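Local coordinates for PHD finger protein 14 (Danio rerio, PDB 7D86), which binds histone H3, preferring the unmodified form, through a zinc-finger module, and represses PDGFRA expression, so helping to regulate mesenchymal cell proliferation, at residues S124-S132 with F139-S147; I146-F157 with F181-A189. All coordinates share one frame; numbering follows the deposited sequence.

Contact 1 of 2, residues S124-S132 with F139-S147. With ZN (zinc ion), chain D.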
loop_
_atom_site.group_PDB
_atom_site.type_symbol
_atom_site.label_atom_id
_atom_site.label_comp_id
_atom_site.label_asym_id
_atom_site.label_seq_id
_atom_site.Cartn_x
_atom_site.Cartn_y
_atom_site.Cartn_z
ATOM N N SER A 124 -16.490 -6.456 -8.116
ATOM C CA SER A 124 -17.815 -6.337 -7.526
ATOM C C SER A 124 -17.792 -5.671 -6.158
ATOM O O SER A 124 -18.861 -5.347 -5.630
ATOM C CB SER A 124 -18.463 -7.722 -7.419
ATOM O OG SER A 124 -17.775 -8.527 -6.471
ATOM N N LYS A 125 -16.611 -5.455 -5.574
ATOM C CA LYS A 125 -16.513 -4.813 -4.269
ATOM C C LYS A 125 -16.395 -3.297 -4.351
ATOM O O LYS A 125 -16.522 -2.636 -3.317
ATOM C CB LYS A 125 -15.306 -5.345 -3.483
ATOM C CG LYS A 125 -15.282 -6.845 -3.264
ATOM C CD LYS A 125 -16.298 -7.277 -2.235
ATOM C CE LYS A 125 -16.300 -8.788 -2.101
ATOM N NZ LYS A 125 -17.475 -9.264 -1.331
ATOM N N TYR A 126 -16.137 -2.731 -5.532
ATOM C CA TYR A 126 -15.902 -1.292 -5.631
ATOM C C TYR A 126 -17.097 -0.517 -5.087
ATOM O O TYR A 126 -18.243 -0.775 -5.466
ATOM C CB TYR A 126 -15.645 -0.870 -7.083
ATOM C CG TYR A 126 -14.336 -1.312 -7.713
ATOM C CD1 TYR A 126 -13.663 -2.453 -7.286
ATOM C CD2 TYR A 126 -13.779 -0.579 -8.759
ATOM C CE1 TYR A 126 -12.466 -2.851 -7.883
ATOM C CE2 TYR A 126 -12.589 -0.967 -9.360
ATOM C CZ TYR A 126 -11.938 -2.102 -8.920
ATOM O OH TYR A 126 -10.755 -2.483 -9.525
ATOM N N GLY A 127 -16.824 0.431 -4.193
ATOM C CA GLY A 127 -17.866 1.267 -3.628
ATOM C C GLY A 127 -18.802 0.598 -2.647
ATOM O O GLY A 127 -19.785 1.223 -2.238
ATOM N N ALA A 128 -18.526 -0.646 -2.242
ATOM C CA ALA A 128 -19.452 -1.370 -1.374
ATOM C C ALA A 128 -19.477 -0.819 0.048
ATOM O O ALA A 128 -20.521 -0.863 0.709
ATOM C CB ALA A 128 -19.094 -2.856 -1.343
ATOM N N LYS A 129 -18.348 -0.320 0.543
ATOM C CA LYS A 129 -18.226 0.162 1.910
ATOM C C LYS A 129 -17.825 1.631 1.912
ATOM O O LYS A 129 -17.338 2.166 0.913
ATOM C CB LYS A 129 -17.188 -0.656 2.696
ATOM C CG LYS A 129 -17.571 -2.111 2.907
ATOM C CD LYS A 129 -18.680 -2.223 3.939
ATOM C CE LYS A 129 -19.454 -3.526 3.794
ATOM N NZ LYS A 129 -18.558 -4.712 3.723
ATOM N N GLU A 130 -18.034 2.286 3.050
ATOM C CA GLU A 130 -17.585 3.658 3.239
ATOM C C GLU A 130 -16.337 3.658 4.107
ATOM O O GLU A 130 -16.320 3.053 5.184
ATOM C CB GLU A 130 -18.669 4.532 3.872
ATOM C CG GLU A 130 -18.175 5.928 4.219
ATOM C CD GLU A 130 -19.290 6.876 4.618
ATOM O OE1 GLU A 130 -20.408 6.401 4.905
ATOM O OE2 GLU A 130 -19.047 8.101 4.641
ATOM N N CYS A 131 -15.293 4.323 3.628
ATOM C CA CYS A 131 -14.055 4.418 4.382
ATOM C C CYS A 131 -14.237 5.371 5.553
ATOM O O CYS A 131 -14.631 6.526 5.372
ATOM C CB CYS A 131 -12.915 4.892 3.484
ATOM S SG CYS A 131 -11.387 5.267 4.371
ATOM N N SER A 132 -13.942 4.889 6.759
ATOM C CA SER A 132 -14.106 5.713 7.948
ATOM C C SER A 132 -12.935 6.652 8.190
ATOM O O SER A 132 -13.011 7.491 9.096
ATOM C CB SER A 132 -14.294 4.817 9.177
ATOM O OG SER A 132 -13.167 3.968 9.344
ATOM N N PHE A 139 -14.639 10.941 -1.469
ATOM C CA PHE A 139 -14.051 9.690 -1.928
ATOM C C PHE A 139 -14.244 8.536 -0.947
ATOM O O PHE A 139 -13.736 7.435 -1.197
ATOM C CB PHE A 139 -12.566 9.904 -2.217
ATOM C CG PHE A 139 -12.302 11.029 -3.187
ATOM C CD1 PHE A 139 -12.592 10.879 -4.528
ATOM C CD2 PHE A 139 -11.774 12.231 -2.750
ATOM C CE1 PHE A 139 -12.358 11.910 -5.426
ATOM C CE2 PHE A 139 -11.535 13.269 -3.644
ATOM C CZ PHE A 139 -11.828 13.105 -4.981
ATOM N N ALA A 140 -14.995 8.749 0.137
ATOM C CA ALA A 140 -15.144 7.711 1.156
ATOM C C ALA A 140 -15.762 6.436 0.596
ATOM O O ALA A 140 -15.516 5.346 1.127
ATOM C CB ALA A 140 -15.989 8.229 2.319
ATOM N N ARG A 141 -16.563 6.542 -0.466
ATOM C CA ARG A 141 -17.232 5.379 -1.041
ATOM C C ARG A 141 -16.636 4.971 -2.382
ATOM O O ARG A 141 -17.328 4.406 -3.227
ATOM C CB ARG A 141 -18.732 5.628 -1.186
ATOM C CG ARG A 141 -19.522 5.347 0.076
ATOM C CD ARG A 141 -21.007 5.586 -0.137
ATOM N NE ARG A 141 -21.787 5.270 1.056
ATOM C CZ ARG A 141 -21.959 6.101 2.081
ATOM N NH1 ARG A 141 -22.687 5.727 3.126
ATOM N NH2 ARG A 141 -21.400 7.304 2.065
ATOM N N THR A 142 -15.360 5.248 -2.598
ATOM C CA THR A 142 -14.692 4.818 -3.814
ATOM C C THR A 142 -13.806 3.618 -3.518
ATOM O O THR A 142 -13.406 3.379 -2.379
ATOM C CB THR A 142 -13.837 5.941 -4.414
ATOM O OG1 THR A 142 -12.743 6.217 -3.536
ATOM C CG2 THR A 142 -14.661 7.212 -4.628
ATOM N N GLY A 143 -13.485 2.877 -4.571
ATOM C CA GLY A 143 -12.532 1.809 -4.435
ATOM C C GLY A 143 -13.028 0.739 -3.485
ATOM O O GLY A 143 -14.231 0.522 -3.307
ATOM N N VAL A 144 -12.072 0.068 -2.855
ATOM C CA VAL A 144 -12.339 -1.103 -2.036
ATOM C C VAL A 144 -11.756 -0.855 -0.652
ATOM O O VAL A 144 -10.598 -0.445 -0.525
ATOM C CB VAL A 144 -11.752 -2.379 -2.670
ATOM C CG1 VAL A 144 -11.933 -3.580 -1.742
ATOM C CG2 VAL A 144 -12.423 -2.663 -4.004
ATOM N N CYS A 145 -12.566 -1.072 0.378
ATOM C CA CYS A 145 -12.099 -0.955 1.750
ATOM C C CYS A 145 -11.676 -2.314 2.281
ATOM O O CYS A 145 -12.183 -3.354 1.851
ATOM C CB CYS A 145 -13.190 -0.382 2.656
ATOM S SG CYS A 145 -13.525 1.367 2.436
ATOM N N ILE A 146 -10.744 -2.290 3.235
ATOM C CA ILE A 146 -10.435 -3.450 4.061
ATOM C C ILE A 146 -11.000 -3.172 5.441
ATOM O O ILE A 146 -11.443 -2.054 5.726
ATOM C CB ILE A 146 -8.925 -3.730 4.146
ATOM C CG1 ILE A 146 -8.221 -2.523 4.777
ATOM C CG2 ILE A 146 -8.364 -4.114 2.773
ATOM C CD1 ILE A 146 -6.748 -2.719 4.991
ATOM N N SER A 147 -10.951 -4.165 6.318
ATOM C CA SER A 147 -11.482 -4.004 7.659
ATOM C C SER A 147 -10.418 -4.309 8.698
ATOM O O SER A 147 -9.381 -4.911 8.405
ATOM C CB SER A 147 -12.686 -4.901 7.905
ATOM O OG SER A 147 -13.072 -4.832 9.268
HETATM ZN ZN ZN D . -10.367 6.470 2.595
HETATM O O HOH W 1 -15.739 1.248 -0.946
#

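Contact 2 of 2, residues I146-F157 with F181-A189. With ZN (zinc ion), chain B.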
loop_
_atom_site.group_PDB
_atom_site.type_symbol
_atom_site.label_atom_id
_atom_site.label_comp_id
_atom_site.label_asym_id
_atom_site.label_seq_id
_atom_site.Cartn_x
_atom_site.Cartn_y
_atom_site.Cartn_z
ATOM N N ILE A 146 -10.744 -2.290 3.235
ATOM C CA ILE A 146 -10.435 -3.450 4.061
ATOM C C ILE A 146 -11.000 -3.172 5.441
ATOM O O ILE A 146 -11.443 -2.054 5.726
ATOM C CB ILE A 146 -8.925 -3.730 4.146
ATOM C CG1 ILE A 146 -8.221 -2.523 4.777
ATOM C CG2 ILE A 146 -8.364 -4.114 2.773
ATOM C CD1 ILE A 146 -6.748 -2.719 4.991
ATOM N N SER A 147 -10.951 -4.165 6.318
ATOM C CA SER A 147 -11.482 -4.004 7.659
ATOM C C SER A 147 -10.418 -4.309 8.698
ATOM O O SER A 147 -9.381 -4.911 8.405
ATOM C CB SER A 147 -12.686 -4.901 7.905
ATOM O OG SER A 147 -13.072 -4.832 9.268
ATOM N N CYS A 148 -10.709 -3.894 9.932
ATOM C CA CYS A 148 -9.835 -4.209 11.051
ATOM C C CYS A 148 -9.801 -5.716 11.260
ATOM O O CYS A 148 -10.812 -6.406 11.097
ATOM C CB CYS A 148 -10.324 -3.501 12.322
ATOM S SG CYS A 148 -9.476 -3.975 13.854
ATOM N N ASP A 149 -8.634 -6.231 11.635
ATOM C CA ASP A 149 -8.439 -7.669 11.767
ATOM C C ASP A 149 -8.502 -8.162 13.208
ATOM O O ASP A 149 -8.256 -9.346 13.452
ATOM C CB ASP A 149 -7.108 -8.073 11.139
ATOM C CG ASP A 149 -7.173 -8.093 9.624
ATOM O OD1 ASP A 149 -8.163 -8.630 9.084
ATOM O OD2 ASP A 149 -6.259 -7.546 8.980
ATOM N N ALA A 150 -8.833 -7.300 14.161
ATOM C CA ALA A 150 -8.936 -7.706 15.556
ATOM C C ALA A 150 -10.318 -8.288 15.814
ATOM O O ALA A 150 -11.329 -7.715 15.393
ATOM C CB ALA A 150 -8.667 -6.524 16.487
ATOM N N GLY A 151 -10.353 -9.432 16.497
ATOM C CA GLY A 151 -11.589 -10.134 16.785
ATOM C C GLY A 151 -12.567 -10.173 15.629
ATOM O O GLY A 151 -12.231 -10.628 14.531
ATOM N N MET A 152 -13.778 -9.678 15.869
ATOM C CA MET A 152 -14.794 -9.521 14.836
ATOM C C MET A 152 -15.078 -8.048 14.557
ATOM O O MET A 152 -16.198 -7.682 14.190
ATOM C CB MET A 152 -16.077 -10.251 15.236
ATOM C CG MET A 152 -15.902 -11.753 15.417
ATOM S SD MET A 152 -15.596 -12.614 13.857
ATOM C CE MET A 152 -13.948 -13.253 14.137
ATOM N N CYS A 153 -14.072 -7.195 14.744
ATOM C CA CYS A 153 -14.243 -5.762 14.538
ATOM C C CYS A 153 -14.586 -5.461 13.084
ATOM O O CYS A 153 -13.953 -5.977 12.158
ATOM C CB CYS A 153 -12.974 -5.009 14.938
ATOM S SG CYS A 153 -13.088 -3.208 14.766
ATOM N N ARG A 154 -15.588 -4.607 12.887
ATOM C CA ARG A 154 -15.979 -4.212 11.542
ATOM C C ARG A 154 -15.786 -2.713 11.334
ATOM O O ARG A 154 -16.759 -1.972 11.184
ATOM C CB ARG A 154 -17.434 -4.616 11.267
ATOM C CG ARG A 154 -17.689 -6.123 11.189
ATOM C CD ARG A 154 -17.076 -6.749 9.941
ATOM N NE ARG A 154 -15.643 -6.979 10.095
ATOM C CZ ARG A 154 -14.824 -7.313 9.107
ATOM N NH1 ARG A 154 -13.535 -7.500 9.360
ATOM N NH2 ARG A 154 -15.291 -7.464 7.873
ATOM N N SER A 155 -14.538 -2.262 11.334
ATOM C CA SER A 155 -14.183 -0.901 10.947
ATOM C C SER A 155 -13.550 -0.954 9.567
ATOM O O SER A 155 -12.600 -1.709 9.358
ATOM C CB SER A 155 -13.199 -0.272 11.935
ATOM O OG SER A 155 -13.797 -0.063 13.205
ATOM N N PHE A 156 -14.059 -0.148 8.635
ATOM C CA PHE A 156 -13.628 -0.207 7.242
ATOM C C PHE A 156 -12.837 1.035 6.845
ATOM O O PHE A 156 -13.155 2.154 7.263
ATOM C CB PHE A 156 -14.825 -0.369 6.307
ATOM C CG PHE A 156 -15.599 -1.624 6.548
ATOM C CD1 PHE A 156 -15.062 -2.858 6.217
ATOM C CD2 PHE A 156 -16.854 -1.578 7.122
ATOM C CE1 PHE A 156 -15.774 -4.033 6.458
ATOM C CE2 PHE A 156 -17.565 -2.743 7.357
ATOM C CZ PHE A 156 -17.020 -3.972 7.025
ATOM N N PHE A 157 -11.826 0.829 6.003
ATOM C CA PHE A 157 -11.002 1.928 5.521
ATOM C C PHE A 157 -10.248 1.497 4.272
ATOM O O PHE A 157 -9.970 0.314 4.072
ATOM C CB PHE A 157 -10.011 2.409 6.592
ATOM C CG PHE A 157 -9.603 1.340 7.573
ATOM C CD1 PHE A 157 -8.797 0.286 7.180
ATOM C CD2 PHE A 157 -10.015 1.409 8.899
ATOM C CE1 PHE A 157 -8.423 -0.705 8.092
ATOM C CE2 PHE A 157 -9.638 0.427 9.812
ATOM C CZ PHE A 157 -8.839 -0.626 9.404
ATOM N N PHE A 181 -0.139 -10.080 6.122
ATOM C CA PHE A 181 -0.530 -8.679 6.062
ATOM C C PHE A 181 -1.849 -8.482 6.795
ATOM O O PHE A 181 -2.868 -9.058 6.410
ATOM C CB PHE A 181 -0.637 -8.220 4.610
ATOM C CG PHE A 181 0.657 -8.310 3.869
ATOM C CD1 PHE A 181 1.633 -7.344 4.039
ATOM C CD2 PHE A 181 0.908 -9.369 3.011
ATOM C CE1 PHE A 181 2.836 -7.426 3.355
ATOM C CE2 PHE A 181 2.106 -9.460 2.334
ATOM C CZ PHE A 181 3.075 -8.479 2.510
ATOM N N PHE A 182 -1.835 -7.662 7.843
ATOM C CA PHE A 182 -3.050 -7.409 8.597
ATOM C C PHE A 182 -3.119 -5.939 8.984
ATOM O O PHE A 182 -2.127 -5.205 8.928
ATOM C CB PHE A 182 -3.139 -8.314 9.840
ATOM C CG PHE A 182 -2.000 -8.140 10.796
ATOM C CD1 PHE A 182 -0.795 -8.793 10.589
ATOM C CD2 PHE A 182 -2.139 -7.335 11.915
ATOM C CE1 PHE A 182 0.256 -8.636 11.475
ATOM C CE2 PHE A 182 -1.092 -7.177 12.805
ATOM C CZ PHE A 182 0.105 -7.827 12.586
ATOM N N ALA A 183 -4.318 -5.517 9.368
ATOM C CA ALA A 183 -4.573 -4.136 9.733
ATOM C C ALA A 183 -5.529 -4.073 10.916
ATOM O O ALA A 183 -6.467 -4.867 11.014
ATOM C CB ALA A 183 -5.171 -3.353 8.567
ATOM N N TYR A 184 -5.302 -3.091 11.785
ATOM C CA TYR A 184 -6.130 -2.843 12.959
ATOM C C TYR A 184 -6.656 -1.419 12.923
ATOM O O TYR A 184 -5.932 -0.489 12.545
ATOM C CB TYR A 184 -5.352 -3.034 14.263
ATOM C CG TYR A 184 -4.903 -4.442 14.581
ATOM C CD1 TYR A 184 -5.708 -5.540 14.313
ATOM C CD2 TYR A 184 -3.667 -4.665 15.170
ATOM C CE1 TYR A 184 -5.286 -6.831 14.623
ATOM C CE2 TYR A 184 -3.236 -5.932 15.482
ATOM C CZ TYR A 184 -4.044 -7.013 15.204
ATOM O OH TYR A 184 -3.585 -8.264 15.510
ATOM N N CYS A 185 -7.903 -1.234 13.346
ATOM C CA CYS A 185 -8.386 0.133 13.474
ATOM C C CYS A 185 -7.626 0.835 14.601
ATOM O O CYS A 185 -6.849 0.220 15.339
ATOM C CB CYS A 185 -9.888 0.150 13.750
ATOM S SG CYS A 185 -10.310 -0.498 15.390
ATOM N N LYS A 186 -7.865 2.140 14.745
ATOM C CA LYS A 186 -7.155 2.902 15.774
ATOM C C LYS A 186 -7.435 2.363 17.172
ATOM O O LYS A 186 -6.560 2.403 18.043
ATOM C CB LYS A 186 -7.540 4.377 15.708
ATOM C CG LYS A 186 -7.124 5.093 14.431
ATOM C CD LYS A 186 -7.522 6.556 14.500
ATOM C CE LYS A 186 -7.338 7.247 13.159
ATOM N NZ LYS A 186 -7.766 8.674 13.204
ATOM N N GLN A 187 -8.644 1.865 17.411
ATOM C CA GLN A 187 -8.952 1.385 18.756
ATOM C C GLN A 187 -8.171 0.122 19.098
ATOM O O GLN A 187 -7.863 -0.112 20.271
ATOM C CB GLN A 187 -10.451 1.136 18.899
ATOM C CG GLN A 187 -10.891 0.897 20.330
ATOM C CD GLN A 187 -12.379 0.630 20.445
ATOM O OE1 GLN A 187 -13.068 0.431 19.443
ATOM N NE2 GLN A 187 -12.882 0.624 21.672
ATOM N N HIS A 188 -7.809 -0.678 18.098
ATOM C CA HIS A 188 -7.211 -1.983 18.336
ATOM C C HIS A 188 -5.741 -2.070 17.955
ATOM O O HIS A 188 -5.141 -3.139 18.099
ATOM C CB HIS A 188 -8.016 -3.050 17.583
ATOM C CG HIS A 188 -9.425 -3.187 18.081
ATOM N ND1 HIS A 188 -10.515 -3.222 17.238
ATOM C CD2 HIS A 188 -9.919 -3.288 19.339
ATOM C CE1 HIS A 188 -11.619 -3.339 17.953
ATOM N NE2 HIS A 188 -11.285 -3.387 19.231
ATOM N N ALA A 189 -5.144 -0.982 17.485
ATOM C CA ALA A 189 -3.788 -1.028 16.964
ATOM C C ALA A 189 -2.756 -1.026 18.089
ATOM O O ALA A 189 -3.009 -0.570 19.202
ATOM C CB ALA A 189 -3.528 0.162 16.047
HETATM ZN ZN ZN B . -10.875 -2.760 15.256
HETATM O O HOH W 2 -6.184 -9.413 7.021
#

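Contact 1 of 2, residues S124-S132 with F139-S147
In the second PHD-type zinc finger, the chain that enters the finger (residues 124-132) is tied to the loop leading into strand 145-147, where Cys131 meets Ala140 and Gly127 meets Gly143. Two short, nearly straight backbone bonds make the join. Cys131 N gives its hydrogen to Ala140 O at 2.7 Å, which steadies the residue whose SG binds the zinc ion at 2.4 Å; Cys134, His158 and Cys161 complete that site. Gly127 N reaches Gly143 O, also at 2.7 Å and in the carbonyl plane. Gly127 sits in the type II turn from Lys125 to Ala128 with positive phi, and a beta carbon there would press on Arg141 O. Between the two bonds a water lies within hydrogen-bonding distance of both Lys129 O and Gly143 O. The sulfur of Cys145 rests against Cys131 CB, 3.7 Å away. Farther along, the CG2 methyl of Val144 meets Tyr126 CD1 obliquely at 3.5 Å, and the Tyr126 side chain also touches Glu76 and Leu77 of the pre-PHD finger. Outside, Glu130 and Arg141 form a salt bridge. With CG anti to the carbonyl carbon (chi1 -84°) and the chain extended from CG to NE, Arg141 lays its guanidinium over Glu130 CB, the carboxylate plane turned 48° from it, and Glu130 OE1 stands over one guanidinium face, 3.0 Å from Arg141 NH1.

Contact 2 of 2, residues I146-F157 with F181-A189
Cys148, Cys153, Cys185 and His188 close round the zinc ion of the second metal site of this PHD-type finger, three sulfurs and His188 ND1 joining a hairpin to the chain that follows strand 181-183. The bump is Ala150 CB, which sits against His188 CB at 3.7 Å, while the imidazole keeps its edge to the sulfurs of Cys148 and Cys153, with Cys153 SG lying in the ring plane. Beside it the Tyr184 ring turns its edge to the Asp149-Ala150 peptide, Tyr184 CD1 standing 3.6 Å from Ala150 N. Ala183 CB is a smaller bump, set against both Ile146 CD1 and the edge of Phe157. That ring lies beside the site: the Phe157 edge meets Cys185 CB in plane, Phe157 CE2 to Cys185 CB 4.0 Å, and Ser155 O covers part of one face. Replacing Phe157 by an alanine is likely to open a gap beside Ala183 and Cys185 and to take away much of the apolar support of that zinc-binding cysteine. Asp149 straps the rim: with CG beside its own backbone N (chi1 -76°), its OD2 takes Ala183 N at 2.8 Å on the anti side, while Asp149 N bonds back to Ala183 O at 2.6 Å. Cys148 SG also accepts from Cys185 N at 3.2 Å and from Ala150 N at 3.4 Å; two such donors would be expected to draw off some thiolate charge and stabilise the site.

Both contacts belong to the second PHD-type finger, and their ranges overlap at Ile146 and Ser147, which make contacts only in contact 2, but they serve different zinc ions. Contact 1 supplies one ligand and relies on main-chain bonds, a water and an outer salt bridge; contact 2 holds all four ligands of its ion, with aromatic edges packed close by. Contact 1 is the more exposed, with just Cys131, Ala140 and Val144 buried; contact 2 buries Ile146, Cys148, Phe157, Ala183 and Cys185. They meet at strand 156-158: Phe157 CA packs on Cys131 SG at 3.6 Å, and Ser132 OG probably hydrogen-bonds Phe156 O, so this strand runs between the two metal sites.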